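Local coordinates for protein phosphatidylinositide phosphatase SAC2 (Homo sapiens, PDB 4XUU) that removes the 4-phosphate, mainly from phosphatidylinositol 4-phosphate, probably in endocytic recycling, and is represented here by its PH-like hSac2 domain alone, at residues 47-52 with 58-63; 76-81 with 137-142; 84-89 with 127-132; 99-104 with 133-138. All blocks are in the same frame, centred on the assembly; numbering follows the deposited sequence.

Contact 1 (47-52 with 58-63); sequences VDVLLL and YYVAYY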
loop_
_atom_site.group_PDB
_atom_site.type_symbol
_atom_site.label_atom_id
_atom_site.label_comp_id
_atom_site.label_asym_id
_atom_site.label_seq_id
_atom_site.Cartn_x
_atom_site.Cartn_y
_atom_site.Cartn_z
ATOM N N VAL A 47 0.137 26.021 -8.480
ATOM C CA VAL A 47 1.394 26.074 -9.216
ATOM C C VAL A 47 1.677 24.686 -9.788
ATOM O O VAL A 47 1.869 23.729 -9.039
ATOM C CB VAL A 47 2.575 26.554 -8.331
ATOM C CG1 VAL A 47 3.890 26.522 -9.113
ATOM C CG2 VAL A 47 2.307 27.958 -7.791
ATOM N N ASP A 48 1.675 24.588 -11.116
ATOM C CA ASP A 48 1.982 23.340 -11.815
ATOM C C ASP A 48 3.452 22.978 -11.696
ATOM O O ASP A 48 4.324 23.844 -11.768
ATOM C CB ASP A 48 1.599 23.427 -13.294
ATOM C CG ASP A 48 0.104 23.300 -13.528
ATOM O OD1 ASP A 48 -0.645 22.975 -12.580
ATOM O OD2 ASP A 48 -0.327 23.526 -14.678
ATOM N N VAL A 49 3.709 21.686 -11.515
ATOM C CA VAL A 49 5.063 21.152 -11.381
ATOM C C VAL A 49 5.242 19.919 -12.262
ATOM O O VAL A 49 4.380 19.031 -12.289
ATOM C CB VAL A 49 5.398 20.777 -9.911
ATOM C CG1 VAL A 49 6.774 20.140 -9.825
ATOM C CG2 VAL A 49 5.323 22.003 -9.002
ATOM N N LEU A 50 6.357 19.875 -12.989
ATOM C CA LEU A 50 6.714 18.691 -13.753
ATOM C C LEU A 50 7.869 17.956 -13.070
ATOM O O LEU A 50 8.905 18.550 -12.770
ATOM C CB LEU A 50 7.062 19.049 -15.203
ATOM C CG LEU A 50 7.439 17.879 -16.126
ATOM C CD1 LEU A 50 6.230 16.997 -16.480
ATOM C CD2 LEU A 50 8.125 18.369 -17.388
ATOM N N LEU A 51 7.670 16.665 -12.817
ATOM C CA LEU A 51 8.706 15.819 -12.237
ATOM C C LEU A 51 9.095 14.728 -13.227
ATOM O O LEU A 51 8.244 13.937 -13.653
ATOM C CB LEU A 51 8.232 15.201 -10.914
ATOM C CG LEU A 51 9.115 14.163 -10.205
ATOM C CD1 LEU A 51 10.419 14.771 -9.671
ATOM C CD2 LEU A 51 8.343 13.495 -9.074
ATOM N N LEU A 52 10.369 14.698 -13.604
ATOM C CA LEU A 52 10.868 13.675 -14.517
ATOM C C LEU A 52 11.888 12.792 -13.820
ATOM O O LEU A 52 12.660 13.251 -12.981
ATOM C CB LEU A 52 11.498 14.302 -15.770
ATOM C CG LEU A 52 10.700 15.332 -16.583
ATOM C CD1 LEU A 52 11.583 15.971 -17.656
ATOM C CD2 LEU A 52 9.433 14.738 -17.202
ATOM N N TYR A 58 16.638 13.135 -11.207
ATOM C CA TYR A 58 15.259 13.575 -11.334
ATOM C C TYR A 58 15.235 15.067 -11.625
ATOM O O TYR A 58 16.183 15.788 -11.289
ATOM C CB TYR A 58 14.420 13.201 -10.104
ATOM C CG TYR A 58 14.770 13.924 -8.826
ATOM C CD1 TYR A 58 15.963 13.647 -8.149
ATOM C CD2 TYR A 58 13.901 14.871 -8.279
ATOM C CE1 TYR A 58 16.288 14.303 -6.966
ATOM C CE2 TYR A 58 14.211 15.530 -7.094
ATOM C CZ TYR A 58 15.411 15.242 -6.445
ATOM O OH TYR A 58 15.739 15.889 -5.280
ATOM N N TYR A 59 14.165 15.510 -12.280
ATOM C CA TYR A 59 14.051 16.873 -12.781
ATOM C C TYR A 59 12.778 17.502 -12.246
ATOM O O TYR A 59 11.699 16.906 -12.343
ATOM C CB TYR A 59 14.022 16.873 -14.311
ATOM C CG TYR A 59 15.271 16.301 -14.948
ATOM C CD1 TYR A 59 15.506 14.921 -14.970
ATOM C CD2 TYR A 59 16.215 17.136 -15.522
ATOM C CE1 TYR A 59 16.659 14.399 -15.540
ATOM C CE2 TYR A 59 17.359 16.627 -16.107
ATOM C CZ TYR A 59 17.584 15.262 -16.111
ATOM O OH TYR A 59 18.736 14.777 -16.687
ATOM N N VAL A 60 12.908 18.696 -11.672
ATOM C CA VAL A 60 11.757 19.419 -11.144
ATOM C C VAL A 60 11.622 20.774 -11.826
ATOM O O VAL A 60 12.537 21.600 -11.780
ATOM C CB VAL A 60 11.827 19.599 -9.610
ATOM C CG1 VAL A 60 10.515 20.157 -9.084
ATOM C CG2 VAL A 60 12.156 18.279 -8.913
ATOM N N ALA A 61 10.472 20.987 -12.459
ATOM C CA ALA A 61 10.185 22.228 -13.162
ATOM C C ALA A 61 8.897 22.858 -12.646
ATOM O O ALA A 61 7.834 22.235 -12.699
ATOM C CB ALA A 61 10.096 21.980 -14.657
ATOM N N TYR A 62 9.000 24.083 -12.138
ATOM C CA TYR A 62 7.830 24.852 -11.713
ATOM C C TYR A 62 7.348 25.749 -12.853
ATOM O O TYR A 62 8.154 26.384 -13.533
ATOM C CB TYR A 62 8.147 25.697 -10.473
ATOM C CG TYR A 62 8.328 24.907 -9.190
ATOM C CD1 TYR A 62 9.482 24.155 -8.969
ATOM C CD2 TYR A 62 7.352 24.922 -8.189
ATOM C CE1 TYR A 62 9.659 23.434 -7.795
ATOM C CE2 TYR A 62 7.520 24.202 -7.003
ATOM C CZ TYR A 62 8.678 23.459 -6.819
ATOM O OH TYR A 62 8.871 22.737 -5.664
ATOM N N TYR A 63 6.036 25.794 -13.061
ATOM C CA TYR A 63 5.449 26.609 -14.124
ATOM C C TYR A 63 4.855 27.903 -13.581
ATOM O O TYR A 63 4.327 27.933 -12.469
ATOM C CB TYR A 63 4.370 25.822 -14.871
ATOM C CG TYR A 63 4.907 24.795 -15.837
ATOM C CD1 TYR A 63 5.247 23.511 -15.407
ATOM C CD2 TYR A 63 5.076 25.104 -17.182
ATOM C CE1 TYR A 63 5.744 22.565 -16.295
ATOM C CE2 TYR A 63 5.572 24.164 -18.077
ATOM C CZ TYR A 63 5.905 22.898 -17.627
ATOM O OH TYR A 63 6.395 21.966 -18.513
#
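A beta hairpin of the PH-like hSac2 domain brings D48-L52 against Y58-Y63, the two strands antiparallel at 171° and their axes 4.6 Å apart at the closest approach. L50 and A61 form a hydrogen-bonded pair, with L50 N giving to A61 O at 2.8 Å and A61 N returning a bond to L50 O. L52 and Y59 repeat this, and Y63 N adds a bond to D48 O. On the face that carries V49, L51, V60 and Y62, V49 lies alongside the Y62 ring and sets CG2 over it, 4.0 Å from the centroid, as a CH-pi contact. The other branch, CG1, is anti to the backbone N (chi1 176°), which brings it to V60 CG1 at 3.8 Å. V47 CG1 meets the same tyrosine at its edge, 3.9 Å from Y62 CD2. An alanine at V49 has neither branch, which would probably leave a gap over the Y62 ring face and beside V60 CG1. On the opposite face L50 CB touches the edge of the Y63 ring, and L50 also packs on L12 of the second subunit. Y62 OH bonds to H115 ND1, while strand 26-34 flanks 47-52 and strand 70-77 flanks 58-63.

Contact 2 (76-81 with 137-142); sequences LSLENL and EMLQIT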
loop_
_atom_site.group_PDB
_atom_site.type_symbol
_atom_site.label_atom_id
_atom_site.label_comp_id
_atom_site.label_asym_id
_atom_site.label_seq_id
_atom_site.Cartn_x
_atom_site.Cartn_y
_atom_site.Cartn_z
ATOM N N LEU A 76 18.625 17.226 -10.633
ATOM C CA LEU A 76 19.144 16.807 -9.343
ATOM C C LEU A 76 19.558 15.351 -9.429
ATOM O O LEU A 76 18.747 14.483 -9.773
ATOM C CB LEU A 76 18.080 17.007 -8.258
ATOM C CG LEU A 76 17.617 18.448 -7.990
ATOM C CD1 LEU A 76 16.175 18.511 -7.496
ATOM C CD2 LEU A 76 18.566 19.149 -7.018
ATOM N N SER A 77 20.828 15.091 -9.137
ATOM C CA SER A 77 21.345 13.732 -9.115
ATOM C C SER A 77 20.598 12.926 -8.063
ATOM O O SER A 77 20.215 13.466 -7.020
ATOM C CB SER A 77 22.840 13.736 -8.808
ATOM O OG SER A 77 23.350 12.414 -8.773
ATOM N N LEU A 78 20.383 11.643 -8.343
ATOM C CA LEU A 78 19.692 10.768 -7.401
ATOM C C LEU A 78 20.509 10.503 -6.135
ATOM O O LEU A 78 19.941 10.212 -5.082
ATOM C CB LEU A 78 19.254 9.462 -8.071
ATOM C CG LEU A 78 18.025 9.531 -8.995
ATOM C CD1 LEU A 78 17.917 8.265 -9.825
ATOM C CD2 LEU A 78 16.736 9.766 -8.225
ATOM N N GLU A 79 21.836 10.611 -6.235
ATOM C CA GLU A 79 22.709 10.494 -5.064
ATOM C C GLU A 79 22.338 11.486 -3.967
ATOM O O GLU A 79 22.482 11.186 -2.780
ATOM C CB GLU A 79 24.177 10.707 -5.434
ATOM C CG GLU A 79 24.911 9.456 -5.877
ATOM C CD GLU A 79 25.075 9.377 -7.385
ATOM O OE1 GLU A 79 24.126 9.742 -8.116
ATOM O OE2 GLU A 79 26.159 8.950 -7.837
ATOM N N ASN A 80 21.863 12.661 -4.377
ATOM C CA ASN A 80 21.572 13.757 -3.457
ATOM C C ASN A 80 20.160 13.749 -2.878
ATOM O O ASN A 80 19.863 14.527 -1.969
ATOM C CB ASN A 80 21.863 15.106 -4.120
ATOM C CG ASN A 80 23.343 15.325 -4.381
ATOM O OD1 ASN A 80 23.716 15.920 -5.389
ATOM N ND2 ASN A 80 24.190 14.846 -3.476
ATOM N N LEU A 81 19.299 12.882 -3.408
ATOM C CA LEU A 81 17.956 12.695 -2.865
ATOM C C LEU A 81 18.032 11.868 -1.583
ATOM O O LEU A 81 18.236 10.657 -1.635
ATOM C CB LEU A 81 17.039 12.024 -3.898
ATOM C CG LEU A 81 15.552 11.849 -3.540
ATOM C CD1 LEU A 81 14.901 13.171 -3.157
ATOM C CD2 LEU A 81 14.805 11.200 -4.682
ATOM N N GLU A 137 7.863 5.183 -4.788
ATOM C CA GLU A 137 8.350 3.837 -5.040
ATOM C C GLU A 137 9.243 3.740 -6.277
ATOM O O GLU A 137 10.260 3.051 -6.242
ATOM C CB GLU A 137 7.199 2.828 -5.050
ATOM C CG GLU A 137 6.897 2.336 -3.641
ATOM C CD GLU A 137 5.562 1.639 -3.490
ATOM O OE1 GLU A 137 4.971 1.768 -2.395
ATOM O OE2 GLU A 137 5.103 0.955 -4.436
HETATM N N MSE A 138 8.900 4.453 -7.349
HETATM C CA MSE A 138 9.755 4.443 -8.532
HETATM C C MSE A 138 11.072 5.188 -8.315
HETATM O O MSE A 138 12.110 4.769 -8.819
HETATM C CB MSE A 138 9.042 4.944 -9.788
HETATM C CG MSE A 138 9.692 4.354 -11.041
HETATM SE SE MSE A 138 9.078 5.062 -12.734
HETATM C CE MSE A 138 7.382 4.095 -12.823
ATOM N N LEU A 139 11.026 6.281 -7.564
ATOM C CA LEU A 139 12.239 6.988 -7.182
ATOM C C LEU A 139 13.133 6.098 -6.320
ATOM O O LEU A 139 14.363 6.186 -6.391
ATOM C CB LEU A 139 11.903 8.278 -6.434
ATOM C CG LEU A 139 11.317 9.453 -7.225
ATOM C CD1 LEU A 139 10.688 10.443 -6.270
ATOM C CD2 LEU A 139 12.370 10.148 -8.075
ATOM N N GLN A 140 12.506 5.229 -5.526
ATOM C CA GLN A 140 13.230 4.379 -4.593
ATOM C C GLN A 140 14.000 3.265 -5.294
ATOM O O GLN A 140 15.207 3.133 -5.084
ATOM C CB GLN A 140 12.303 3.812 -3.519
ATOM C CG GLN A 140 13.040 3.060 -2.422
ATOM C CD GLN A 140 12.114 2.446 -1.395
ATOM O OE1 GLN A 140 12.189 2.767 -0.211
ATOM N NE2 GLN A 140 11.234 1.557 -1.840
ATOM N N ILE A 141 13.319 2.475 -6.124
ATOM C CA ILE A 141 13.982 1.375 -6.834
ATOM C C ILE A 141 15.011 1.849 -7.869
ATOM O O ILE A 141 16.013 1.173 -8.097
ATOM C CB ILE A 141 12.993 0.367 -7.488
ATOM C CG1 ILE A 141 11.996 1.069 -8.413
ATOM C CG2 ILE A 141 12.278 -0.460 -6.427
ATOM C CD1 ILE A 141 11.456 0.153 -9.504
ATOM N N THR A 142 14.761 3.003 -8.488
ATOM C CA THR A 142 15.715 3.593 -9.421
ATOM C C THR A 142 17.030 3.903 -8.701
ATOM O O THR A 142 18.112 3.598 -9.213
ATOM C CB THR A 142 15.150 4.855 -10.105
ATOM O OG1 THR A 142 13.953 4.513 -10.809
ATOM C CG2 THR A 142 16.147 5.438 -11.100
#
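L78 and L139 mark the nearest backbone approach, their CA atoms 8.4 Å apart, where strand 76-77 gives way to a short run of helical phi/psi before L81 re-enters the sheet, and helix 137-142 passes this turn. This is the helix that packs over the sheet in PH-like domains, and here it meets the connection between two strands through leucine side chains and a threonine methyl. L78 aims at the helix and touches both L139 and T142. Its CG is anti to the carbonyl carbon (chi1 -76°), and from there CD1 reaches T142 CG2 at 3.6 Å, the two side chains crossing at about a right angle. The second branch, L78 CD2, lies more loosely against L139 CD2 at 4.4 Å, and L81 CD2 comes to that same L139 methyl at 4.3 Å. L78 and L81 thus converge on one methyl of L139, and L53 of strand 48-54 packs on L78, L139 and T142 alike. K143 NZ, next along the helix, hydrogen-bonds to the carbonyl oxygens of L78 and L81, so the turn also has a polar tie to the helix. If an alanine stood at T142, L78 CD1 would probably be left without its methyl partner and M138 O without its hydroxyl donor. That hydroxyl, T142 OG1, gives to M138 O at 2.7 Å, reaching it from the opposite face of the carbonyl plane to T142 N.

Contact 3 (84-89 with 127-132); sequences IEIGPE and DGKDTL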
loop_
_atom_site.group_PDB
_atom_site.type_symbol
_atom_site.label_atom_id
_atom_site.label_comp_id
_atom_site.label_asym_id
_atom_site.label_seq_id
_atom_site.Cartn_x
_atom_site.Cartn_y
_atom_site.Cartn_z
ATOM N N ILE A 84 12.217 10.535 1.341
ATOM C CA ILE A 84 10.886 10.996 0.972
ATOM C C ILE A 84 9.937 10.877 2.163
ATOM O O ILE A 84 9.894 9.845 2.832
ATOM C CB ILE A 84 10.314 10.208 -0.241
ATOM C CG1 ILE A 84 11.234 10.346 -1.460
ATOM C CG2 ILE A 84 8.911 10.690 -0.582
ATOM C CD1 ILE A 84 10.883 9.437 -2.614
ATOM N N GLU A 85 9.178 11.938 2.417
ATOM C CA GLU A 85 8.145 11.914 3.448
ATOM C C GLU A 85 6.767 12.040 2.816
ATOM O O GLU A 85 6.570 12.868 1.927
ATOM C CB GLU A 85 8.356 13.051 4.441
ATOM C CG GLU A 85 9.644 12.969 5.232
ATOM C CD GLU A 85 9.792 14.121 6.196
ATOM O OE1 GLU A 85 9.479 15.269 5.811
ATOM O OE2 GLU A 85 10.219 13.879 7.345
ATOM N N ILE A 86 5.822 11.216 3.262
ATOM C CA ILE A 86 4.444 11.285 2.773
ATOM C C ILE A 86 3.438 11.378 3.923
ATOM O O ILE A 86 3.302 10.451 4.730
ATOM C CB ILE A 86 4.081 10.096 1.839
ATOM C CG1 ILE A 86 4.928 10.137 0.561
ATOM C CG2 ILE A 86 2.594 10.125 1.481
ATOM C CD1 ILE A 86 4.775 8.923 -0.339
ATOM N N GLY A 87 2.732 12.500 3.987
ATOM C CA GLY A 87 1.726 12.706 5.019
ATOM C C GLY A 87 0.775 13.841 4.705
ATOM O O GLY A 87 0.870 14.451 3.639
ATOM N N PRO A 88 -0.151 14.133 5.638
ATOM C CA PRO A 88 -1.103 15.229 5.468
ATOM C C PRO A 88 -0.404 16.571 5.269
ATOM O O PRO A 88 0.629 16.831 5.894
ATOM C CB PRO A 88 -1.879 15.224 6.789
ATOM C CG PRO A 88 -1.734 13.842 7.305
ATOM C CD PRO A 88 -0.357 13.426 6.915
ATOM N N GLU A 89 -0.972 17.400 4.397
ATOM C CA GLU A 89 -0.428 18.725 4.078
ATOM C C GLU A 89 -0.186 19.604 5.311
ATOM O O GLU A 89 -0.990 19.600 6.250
ATOM C CB GLU A 89 -1.329 19.464 3.077
ATOM C CG GLU A 89 -2.812 19.462 3.426
ATOM C CD GLU A 89 -3.549 20.690 2.922
ATOM O OE1 GLU A 89 -4.769 20.792 3.180
ATOM O OE2 GLU A 89 -2.919 21.561 2.284
ATOM N N ASP A 127 -7.545 11.628 -1.134
ATOM C CA ASP A 127 -6.381 12.364 -0.636
ATOM C C ASP A 127 -5.149 12.302 -1.548
ATOM O O ASP A 127 -4.179 13.033 -1.333
ATOM C CB ASP A 127 -6.038 11.978 0.816
ATOM C CG ASP A 127 -5.711 10.502 0.987
ATOM O OD1 ASP A 127 -5.455 9.800 -0.016
ATOM O OD2 ASP A 127 -5.707 10.040 2.149
ATOM N N GLY A 128 -5.197 11.434 -2.560
ATOM C CA GLY A 128 -4.122 11.314 -3.551
ATOM C C GLY A 128 -2.863 10.624 -3.058
ATOM O O GLY A 128 -1.838 10.634 -3.738
ATOM N N LYS A 129 -2.950 10.010 -1.883
ATOM C CA LYS A 129 -1.808 9.387 -1.221
ATOM C C LYS A 129 -1.223 8.210 -2.017
ATOM O O LYS A 129 0.001 8.048 -2.079
ATOM C CB LYS A 129 -2.214 8.948 0.190
ATOM C CG LYS A 129 -1.108 8.382 1.057
ATOM C CD LYS A 129 -1.730 7.638 2.224
ATOM C CE LYS A 129 -0.719 6.793 2.983
ATOM N NZ LYS A 129 -1.425 5.902 3.959
ATOM N N ASP A 130 -2.100 7.408 -2.626
ATOM C CA ASP A 130 -1.686 6.253 -3.425
ATOM C C ASP A 130 -0.831 6.644 -4.643
ATOM O O ASP A 130 0.163 5.976 -4.950
ATOM C CB ASP A 130 -2.906 5.426 -3.851
ATOM C CG ASP A 130 -3.574 4.708 -2.676
ATOM O OD1 ASP A 130 -2.947 4.580 -1.599
ATOM O OD2 ASP A 130 -4.735 4.260 -2.826
ATOM N N THR A 131 -1.225 7.727 -5.317
ATOM C CA THR A 131 -0.481 8.284 -6.446
ATOM C C THR A 131 0.929 8.689 -6.014
ATOM O O THR A 131 1.896 8.443 -6.727
ATOM C CB THR A 131 -1.211 9.514 -7.052
ATOM O OG1 THR A 131 -2.497 9.123 -7.539
ATOM C CG2 THR A 131 -0.423 10.126 -8.201
ATOM N N LEU A 132 1.029 9.308 -4.842
ATOM C CA LEU A 132 2.306 9.762 -4.309
ATOM C C LEU A 132 3.168 8.594 -3.815
ATOM O O LEU A 132 4.393 8.625 -3.949
ATOM C CB LEU A 132 2.092 10.805 -3.202
ATOM C CG LEU A 132 1.294 12.079 -3.538
ATOM C CD1 LEU A 132 1.100 12.934 -2.298
ATOM C CD2 LEU A 132 1.943 12.912 -4.654
#
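I86 makes the apolar part of this contact, sending its two branches to different residues at the start of the helix. CG2, anti to the backbone N, comes to K129 CG at 4.1 Å, the two side chains crossing at a slant. The longer branch starts from CG1, which is anti to the carbonyl carbon (chi1 -64°), and carries CD1 to L132. There the methyl lies 3.6 Å from the backbone oxygen L132 O and more loosely, at 4.4 Å, from L132 CB. K129 joins in through the aliphatic part of its chain, which is extended beyond CG, and not through its amine. Q133, next after L132, and A136, a turn beyond L132, also pack on I86, so the isoleucine lies against successive turns of the helix.

Within 127-132, polar bonds shape the helix start that I86 meets. D127 OD1 accepts from K129 N at 3.1 Å, an Asx turn, with the donor well above the carboxylate plane, 48° out of it. G128 holds the N-cap position with a positive phi of 74°, a conformation that favours glycine, and the bond from L132 N to its carbonyl O is weak. A carboxylate beside the first turn would probably interact favourably with the positive end of the helix dipole.

Backbone bonds fix the strand side: E85 pairs with R102, and G87 with C100, in the neighbouring strand 99-107. A sheet residue turned toward the first turns of the helix after the last long strand, 110-119, fits the PH-like fold, in which the C-terminal helix covers one end of the curved sheet.

Contact 4 (99-104 with 133-138); sequences SCMRLH and QCIAEM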
loop_
_atom_site.group_PDB
_atom_site.type_symbol
_atom_site.label_atom_id
_atom_site.label_comp_id
_atom_site.label_asym_id
_atom_site.label_seq_id
_atom_site.Cartn_x
_atom_site.Cartn_y
_atom_site.Cartn_z
ATOM N N SER A 99 -2.973 14.636 0.971
ATOM C CA SER A 99 -1.615 14.233 1.313
ATOM C C SER A 99 -0.617 14.955 0.420
ATOM O O SER A 99 -0.937 15.320 -0.713
ATOM C CB SER A 99 -1.447 12.723 1.144
ATOM O OG SER A 99 -2.490 12.017 1.793
ATOM N N CYS A 100 0.590 15.160 0.935
ATOM C CA CYS A 100 1.673 15.707 0.131
ATOM C C CYS A 100 2.944 14.873 0.243
ATOM O O CYS A 100 3.146 14.140 1.216
ATOM C CB CYS A 100 1.929 17.177 0.478
ATOM S SG CYS A 100 0.534 18.242 0.039
HETATM N N MSE A 101 3.785 14.989 -0.779
HETATM C CA MSE A 101 5.026 14.252 -0.880
HETATM C C MSE A 101 6.191 15.227 -0.799
HETATM O O MSE A 101 6.278 16.175 -1.585
HETATM C CB MSE A 101 5.065 13.503 -2.203
HETATM C CG MSE A 101 6.251 12.585 -2.359
HETATM SE SE MSE A 101 6.325 11.895 -4.168
HETATM C CE MSE A 101 7.972 10.921 -4.052
ATOM N N ARG A 102 7.083 14.983 0.150
ATOM C CA ARG A 102 8.213 15.860 0.387
ATOM C C ARG A 102 9.532 15.180 0.017
ATOM O O ARG A 102 9.898 14.155 0.593
ATOM C CB ARG A 102 8.204 16.308 1.847
ATOM C CG ARG A 102 9.196 17.386 2.190
ATOM C CD ARG A 102 8.786 18.081 3.465
ATOM N NE ARG A 102 7.830 19.155 3.212
ATOM C CZ ARG A 102 7.230 19.871 4.161
ATOM N NH1 ARG A 102 7.468 19.629 5.446
ATOM N NH2 ARG A 102 6.379 20.830 3.820
ATOM N N LEU A 103 10.230 15.762 -0.952
ATOM C CA LEU A 103 11.502 15.244 -1.448
ATOM C C LEU A 103 12.655 16.060 -0.881
ATOM O O LEU A 103 12.888 17.192 -1.309
ATOM C CB LEU A 103 11.545 15.296 -2.982
ATOM C CG LEU A 103 10.380 14.733 -3.808
ATOM C CD1 LEU A 103 10.551 15.075 -5.279
ATOM C CD2 LEU A 103 10.249 13.236 -3.631
ATOM N N HIS A 104 13.368 15.486 0.083
ATOM C CA HIS A 104 14.501 16.159 0.718
ATOM C C HIS A 104 15.773 15.919 -0.087
ATOM O O HIS A 104 16.167 14.777 -0.308
ATOM C CB HIS A 104 14.690 15.666 2.156
ATOM C CG HIS A 104 13.521 15.935 3.052
ATOM N ND1 HIS A 104 13.502 16.974 3.960
ATOM C CD2 HIS A 104 12.335 15.298 3.186
ATOM C CE1 HIS A 104 12.352 16.968 4.610
ATOM N NE2 HIS A 104 11.627 15.959 4.161
ATOM N N GLN A 133 2.529 7.565 -3.260
ATOM C CA GLN A 133 3.248 6.365 -2.828
ATOM C C GLN A 133 3.876 5.664 -4.036
ATOM O O GLN A 133 4.996 5.160 -3.958
ATOM C CB GLN A 133 2.324 5.416 -2.050
ATOM C CG GLN A 133 3.010 4.180 -1.444
ATOM C CD GLN A 133 4.060 4.510 -0.375
ATOM O OE1 GLN A 133 3.861 5.385 0.472
ATOM N NE2 GLN A 133 5.180 3.790 -0.409
ATOM N N CYS A 134 3.152 5.672 -5.153
ATOM C CA CYS A 134 3.622 5.096 -6.410
ATOM C C CYS A 134 4.847 5.806 -6.959
ATOM O O CYS A 134 5.823 5.152 -7.345
ATOM C CB CYS A 134 2.497 5.092 -7.446
ATOM S SG CYS A 134 1.289 3.794 -7.118
ATOM N N ILE A 135 4.795 7.137 -6.989
ATOM C CA ILE A 135 5.918 7.943 -7.466
ATOM C C ILE A 135 7.165 7.724 -6.592
ATOM O O ILE A 135 8.253 7.482 -7.114
ATOM C CB ILE A 135 5.547 9.457 -7.563
ATOM C CG1 ILE A 135 4.457 9.672 -8.624
ATOM C CG2 ILE A 135 6.782 10.304 -7.871
ATOM C CD1 ILE A 135 3.781 11.030 -8.556
ATOM N N ALA A 136 6.983 7.786 -5.270
ATOM C CA ALA A 136 8.060 7.545 -4.304
ATOM C C ALA A 136 8.696 6.177 -4.504
ATOM O O ALA A 136 9.914 6.030 -4.413
ATOM C CB ALA A 136 7.543 7.688 -2.880
ATOM N N GLU A 137 7.863 5.183 -4.788
ATOM C CA GLU A 137 8.350 3.837 -5.040
ATOM C C GLU A 137 9.243 3.740 -6.277
ATOM O O GLU A 137 10.260 3.051 -6.242
ATOM C CB GLU A 137 7.199 2.828 -5.050
ATOM C CG GLU A 137 6.897 2.336 -3.641
ATOM C CD GLU A 137 5.562 1.639 -3.490
ATOM O OE1 GLU A 137 4.971 1.768 -2.395
ATOM O OE2 GLU A 137 5.103 0.955 -4.436
HETATM N N MSE A 138 8.900 4.453 -7.349
HETATM C CA MSE A 138 9.755 4.443 -8.532
HETATM C C MSE A 138 11.072 5.188 -8.315
HETATM O O MSE A 138 12.110 4.769 -8.819
HETATM C CB MSE A 138 9.042 4.944 -9.788
HETATM C CG MSE A 138 9.692 4.354 -11.041
HETATM SE SE MSE A 138 9.078 5.062 -12.734
HETATM C CE MSE A 138 7.382 4.095 -12.823
#
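M101, modelled as selenomethionine, reaches from strand 99-104 to the helix with its terminal methyl. CE rests on A136, 3.4 Å from A136 CA and 3.5 Å from A136 CB. Alongside, I135 CG2 is 4.0 Å from M101 CE and 4.1 Å from M101 SE, the two side chains crossing at a slant. M101 gets this far because its chain is fully stretched: CG is anti to the backbone N (chi1 -174°), and the torsions beyond are close to 180° as well.

Around this first shell, I84, L132 and L139 also pack on M101, and the strand beneath is held by backbone bonds from M101 to L117 on one side and from R102 to E85 on the other. On the helix, E137 N bonds to Q133 O at 3.0 Å. Their side chains are joined too: Q133 NE2 gives to E137 OE1 at 2.8 Å on the anti side of the carboxylate, with the oxygen nearly in the amide plane. C134, between Q133 and I135, forms a disulfide with C134 of the second subunit, so this helix is covalently tied to that of the second subunit.

The residues flanking M101 in the strand point elsewhere: C100 is disulfide-bonded to C35, and R102 makes a salt bridge to D36. Across the interface itself the chemistry is wholly apolar, a selenoether chain against an alanine and an isoleucine, which implies cohesion by shape and burial, with the C100 disulfide and the R102 salt bridge on the other face of the strand and the C134 disulfide turned away from M101.

Contacts 2, 3 and 4 follow helix 129-145 along its length, from its first turn in contact 3 to its later turns in contact 2, while contact 1 lies in the same sheet. Contacts 3 and 4 are closest, with centres about 6 Å apart, and E85 OE1 reaches H104 NE2 between them at 2.8 Å. L139 of contact 2 joins the other two, its CD1 touching M101 CE and I84 CD1. L51 CD2 of contact 1 meets I135 CG2 of contact 4 at 3.8 Å, and Y58 packs on L78. Contacts 1 and 3 do not touch, their nearest atoms being about 8 Å apart. The catalytic SAC domain is not part of this chain.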